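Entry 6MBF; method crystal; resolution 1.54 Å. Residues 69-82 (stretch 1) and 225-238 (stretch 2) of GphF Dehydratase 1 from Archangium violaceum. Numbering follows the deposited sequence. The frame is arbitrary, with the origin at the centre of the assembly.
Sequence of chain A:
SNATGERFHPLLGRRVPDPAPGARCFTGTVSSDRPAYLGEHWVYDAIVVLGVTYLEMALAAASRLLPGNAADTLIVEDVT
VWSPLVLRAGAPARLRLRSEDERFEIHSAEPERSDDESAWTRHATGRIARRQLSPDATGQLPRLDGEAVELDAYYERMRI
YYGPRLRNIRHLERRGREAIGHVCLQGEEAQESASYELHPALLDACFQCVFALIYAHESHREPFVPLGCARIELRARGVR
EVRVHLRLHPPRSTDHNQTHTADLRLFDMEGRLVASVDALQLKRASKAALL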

# COMPACT_ATOMS: atom_id res chain seq x y z
N ASN A 69 -20.54 -9.13 8.97
CA ASN A 69 -20.03 -8.98 10.32
C ASN A 69 -18.75 -8.16 10.29
O ASN A 69 -17.99 -8.21 9.32
CB ASN A 69 -19.76 -10.35 10.96
CG ASN A 69 -20.85 -11.36 10.69
OD1 ASN A 69 -21.88 -11.37 11.36
ND2 ASN A 69 -20.63 -12.22 9.70
N ALA A 70 -18.52 -7.40 11.36
CA ALA A 70 -17.30 -6.60 11.43
C ALA A 70 -16.06 -7.47 11.24
O ALA A 70 -15.07 -7.04 10.64
CB ALA A 70 -17.23 -5.87 12.77
N ALA A 71 -16.12 -8.71 11.72
CA ALA A 71 -15.00 -9.64 11.69
C ALA A 71 -14.79 -10.30 10.33
O ALA A 71 -13.82 -11.06 10.17
CB ALA A 71 -15.19 -10.74 12.74
N ASP A 72 -15.66 -10.06 9.35
CA ASP A 72 -15.44 -10.63 8.03
C ASP A 72 -14.17 -10.06 7.41
O ASP A 72 -13.73 -8.95 7.74
CB ASP A 72 -16.63 -10.34 7.12
CG ASP A 72 -17.88 -11.08 7.54
OD1 ASP A 72 -18.95 -10.83 6.94
OD2 ASP A 72 -17.80 -11.89 8.49
N THR A 73 -13.57 -10.84 6.51
CA THR A 73 -12.38 -10.37 5.82
C THR A 73 -12.74 -9.30 4.80
O THR A 73 -13.82 -9.33 4.19
CB THR A 73 -11.68 -11.53 5.11
OG1 THR A 73 -12.39 -11.85 3.91
CG2 THR A 73 -11.61 -12.77 6.01
N LEU A 74 -11.84 -8.34 4.61
CA LEU A 74 -11.98 -7.32 3.58
C LEU A 74 -11.09 -7.70 2.40
O LEU A 74 -9.94 -8.10 2.58
CB LEU A 74 -11.57 -5.95 4.11
CG LEU A 74 -12.23 -5.44 5.39
CD1 LEU A 74 -11.58 -4.14 5.86
CD2 LEU A 74 -13.70 -5.22 5.15
N ILE A 75 -11.62 -7.56 1.18
CA ILE A 75 -10.94 -8.04 -0.01
C ILE A 75 -10.85 -6.93 -1.05
O ILE A 75 -11.83 -6.21 -1.30
CB ILE A 75 -11.66 -9.27 -0.60
CG1 ILE A 75 -11.69 -10.41 0.42
CG2 ILE A 75 -10.98 -9.71 -1.88
CD1 ILE A 75 -12.86 -11.36 0.23
N VAL A 76 -9.68 -6.78 -1.67
CA VAL A 76 -9.54 -5.94 -2.85
C VAL A 76 -8.89 -6.80 -3.93
O VAL A 76 -7.91 -7.49 -3.65
CB VAL A 76 -8.69 -4.67 -2.59
CG1 VAL A 76 -8.85 -3.70 -3.75
CG2 VAL A 76 -9.09 -3.99 -1.28
N GLU A 77 -9.45 -6.79 -5.14
CA GLU A 77 -8.91 -7.59 -6.23
C GLU A 77 -8.73 -6.74 -7.48
O GLU A 77 -9.33 -5.66 -7.62
CB GLU A 77 -9.81 -8.80 -6.54
CG GLU A 77 -9.84 -9.85 -5.45
CD GLU A 77 -10.74 -11.03 -5.78
OE1 GLU A 77 -10.54 -12.12 -5.22
OE2 GLU A 77 -11.65 -10.85 -6.62
N ASP A 78 -7.89 -7.24 -8.40
CA ASP A 78 -7.77 -6.67 -9.75
C ASP A 78 -7.35 -5.21 -9.70
O ASP A 78 -7.90 -4.37 -10.42
CB ASP A 78 -9.08 -6.79 -10.54
CG ASP A 78 -9.41 -8.20 -10.95
OD1 ASP A 78 -10.62 -8.49 -11.10
OD2 ASP A 78 -8.48 -9.01 -11.14
N VAL A 79 -6.39 -4.89 -8.84
CA VAL A 79 -5.98 -3.49 -8.66
C VAL A 79 -4.99 -3.11 -9.74
O VAL A 79 -4.00 -3.82 -9.98
CB VAL A 79 -5.37 -3.27 -7.27
CG1 VAL A 79 -4.95 -1.81 -7.10
CG2 VAL A 79 -6.35 -3.69 -6.19
N THR A 80 -5.25 -1.99 -10.40
CA THR A 80 -4.32 -1.37 -11.33
C THR A 80 -4.06 0.06 -10.88
O THR A 80 -5.00 0.80 -10.58
CB THR A 80 -4.90 -1.39 -12.76
OG1 THR A 80 -5.03 -2.75 -13.22
CG2 THR A 80 -3.99 -0.61 -13.73
N VAL A 81 -2.78 0.44 -10.83
CA VAL A 81 -2.38 1.84 -10.64
C VAL A 81 -2.16 2.46 -12.01
O VAL A 81 -1.27 2.05 -12.76
CB VAL A 81 -1.12 1.95 -9.78
CG1 VAL A 81 -0.68 3.40 -9.64
CG2 VAL A 81 -1.33 1.30 -8.42
N TRP A 82 -2.98 3.47 -12.35
CA TRP A 82 -2.97 4.07 -13.68
C TRP A 82 -2.02 5.25 -13.83
O TRP A 82 -1.32 5.36 -14.85
CB TRP A 82 -4.39 4.51 -14.04
CG TRP A 82 -5.32 3.35 -14.11
CD1 TRP A 82 -6.17 2.92 -13.13
CD2 TRP A 82 -5.46 2.44 -15.20
NE1 TRP A 82 -6.85 1.81 -13.56
CE2 TRP A 82 -6.43 1.49 -14.83
CE3 TRP A 82 -4.87 2.34 -16.46
CZ2 TRP A 82 -6.82 0.45 -15.67
CZ3 TRP A 82 -5.25 1.30 -17.29
CH2 TRP A 82 -6.22 0.38 -16.90
N VAL A 225 8.14 0.30 -8.61
CA VAL A 225 6.92 0.89 -8.09
C VAL A 225 5.79 -0.13 -8.22
O VAL A 225 5.69 -0.79 -9.26
CB VAL A 225 6.58 2.19 -8.83
CG1 VAL A 225 5.20 2.69 -8.47
CG2 VAL A 225 7.64 3.25 -8.53
N PRO A 226 4.93 -0.30 -7.22
CA PRO A 226 3.77 -1.19 -7.39
C PRO A 226 2.82 -0.62 -8.43
O PRO A 226 2.38 0.53 -8.32
CB PRO A 226 3.12 -1.22 -5.99
CG PRO A 226 4.17 -0.71 -5.06
CD PRO A 226 5.03 0.22 -5.84
N LEU A 227 2.54 -1.42 -9.46
CA LEU A 227 1.59 -1.04 -10.50
C LEU A 227 0.31 -1.85 -10.47
O LEU A 227 -0.68 -1.44 -11.09
CB LEU A 227 2.22 -1.17 -11.89
CG LEU A 227 3.22 -0.08 -12.29
CD1 LEU A 227 3.38 -0.03 -13.80
CD2 LEU A 227 2.79 1.28 -11.73
N GLY A 228 0.30 -2.97 -9.77
CA GLY A 228 -0.89 -3.79 -9.74
C GLY A 228 -0.82 -4.76 -8.59
O GLY A 228 0.22 -4.96 -7.98
N CYS A 229 -1.97 -5.36 -8.31
CA CYS A 229 -2.09 -6.36 -7.25
C CYS A 229 -3.29 -7.22 -7.59
O CYS A 229 -4.39 -6.69 -7.77
CB CYS A 229 -2.27 -5.65 -5.91
SG CYS A 229 -2.38 -6.69 -4.49
N ALA A 230 -3.09 -8.54 -7.69
CA ALA A 230 -4.22 -9.42 -8.01
C ALA A 230 -5.22 -9.48 -6.87
O ALA A 230 -6.44 -9.45 -7.11
CB ALA A 230 -3.73 -10.82 -8.38
N ARG A 231 -4.75 -9.55 -5.63
CA ARG A 231 -5.65 -9.69 -4.50
C ARG A 231 -4.95 -9.29 -3.22
O ARG A 231 -3.78 -9.63 -3.02
CB ARG A 231 -6.15 -11.13 -4.38
CG ARG A 231 -7.19 -11.38 -3.33
CD ARG A 231 -7.61 -12.84 -3.40
NE ARG A 231 -8.27 -13.27 -2.17
CZ ARG A 231 -9.58 -13.43 -2.04
NH1 ARG A 231 -10.39 -13.21 -3.07
NH2 ARG A 231 -10.08 -13.82 -0.87
N ILE A 232 -5.65 -8.56 -2.35
CA ILE A 232 -5.23 -8.38 -0.97
C ILE A 232 -6.43 -8.69 -0.08
O ILE A 232 -7.55 -8.25 -0.36
CB ILE A 232 -4.67 -6.97 -0.69
CG1 ILE A 232 -4.31 -6.83 0.79
CG2 ILE A 232 -5.67 -5.89 -1.09
CD1 ILE A 232 -3.49 -5.58 1.12
N GLU A 233 -6.21 -9.49 0.96
CA GLU A 233 -7.25 -9.83 1.91
C GLU A 233 -6.79 -9.48 3.32
O GLU A 233 -5.67 -9.81 3.70
CB GLU A 233 -7.62 -11.30 1.82
CG GLU A 233 -8.76 -11.69 2.72
CD GLU A 233 -9.30 -13.05 2.38
OE1 GLU A 233 -8.54 -13.85 1.79
OE2 GLU A 233 -10.48 -13.30 2.69
N LEU A 234 -7.64 -8.81 4.08
CA LEU A 234 -7.32 -8.38 5.44
C LEU A 234 -8.25 -9.07 6.43
O LEU A 234 -9.47 -8.99 6.29
CB LEU A 234 -7.44 -6.87 5.58
CG LEU A 234 -7.07 -6.26 6.93
CD1 LEU A 234 -5.58 -6.43 7.24
CD2 LEU A 234 -7.45 -4.79 6.97
N ARG A 235 -7.67 -9.74 7.43
CA ARG A 235 -8.43 -10.49 8.41
C ARG A 235 -8.48 -9.86 9.79
O ARG A 235 -9.27 -10.32 10.62
CB ARG A 235 -7.87 -11.91 8.56
CG ARG A 235 -7.61 -12.63 7.27
CD ARG A 235 -7.38 -14.11 7.53
NE ARG A 235 -7.42 -14.88 6.30
CZ ARG A 235 -7.74 -16.17 6.24
NH1 ARG A 235 -8.05 -16.82 7.35
NH2 ARG A 235 -7.76 -16.80 5.07
N ALA A 236 -7.63 -8.88 10.07
CA ALA A 236 -7.66 -8.17 11.34
C ALA A 236 -7.37 -6.70 11.07
O ALA A 236 -6.50 -6.38 10.26
CB ALA A 236 -6.64 -8.75 12.33
N ARG A 237 -8.11 -5.82 11.74
CA ARG A 237 -7.96 -4.39 11.56
C ARG A 237 -7.03 -3.81 12.62
O ARG A 237 -6.84 -4.37 13.70
CB ARG A 237 -9.32 -3.68 11.65
CG ARG A 237 -10.50 -4.53 11.22
CD ARG A 237 -10.79 -4.44 9.73
NE ARG A 237 -12.15 -4.88 9.44
CZ ARG A 237 -13.21 -4.07 9.41
NH1 ARG A 237 -14.42 -4.55 9.14
NH2 ARG A 237 -13.06 -2.78 9.66
N GLY A 238 -6.43 -2.66 12.29
CA GLY A 238 -5.66 -1.90 13.26
C GLY A 238 -4.38 -2.55 13.75
O GLY A 238 -3.94 -2.27 14.87
O HOH W 1 -11.28 -7.82 8.82

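The two stretches pair as antiparallel strands, and main-chain hydrogen bonds satisfy most of the facing amides and carbonyls. Leu74 and Leu234 bond reciprocally: Leu74 N to Leu234 O is 3.0 Å, and Leu234 N to Leu74 O is 2.8 Å. Val76 and Ile232 repeat the pattern, with Val76 N to Ile232 O at 2.9 Å and Ile232 N to Val76 O at 2.8 Å. Both chains turn a corner, at Asp78 and Ala230, yet the pairing carries across it. Asp78 N donates to Ala230 O at 2.9 Å. Beyond the corner, Val79 N reaches Cys229 O at 2.9 Å, Cys229 N returns to Val79 O at 3.0 Å, and Val81 N donates to Leu227 O at 2.8 Å.

Side chains of Ile75, Glu77, Arg231 and Glu233 share one face. Arg231 serves two carboxylates there. Its NH1 forms a salt bridge with Glu77 OE1, very short at 2.4 Å, and its NH2 forms another with Glu233 OE1 at 3.1 Å. Thr73 OG1 donates to Glu233 OE2 at 2.7 Å, although the position of that oxygen is less sure.

Near the end, Arg237 NH1 makes a weak hydrogen bond to Ala70 O at 3.0 Å. A water accepts from Arg237 NE and donates to Asp72 O, and weakly to Leu234 O.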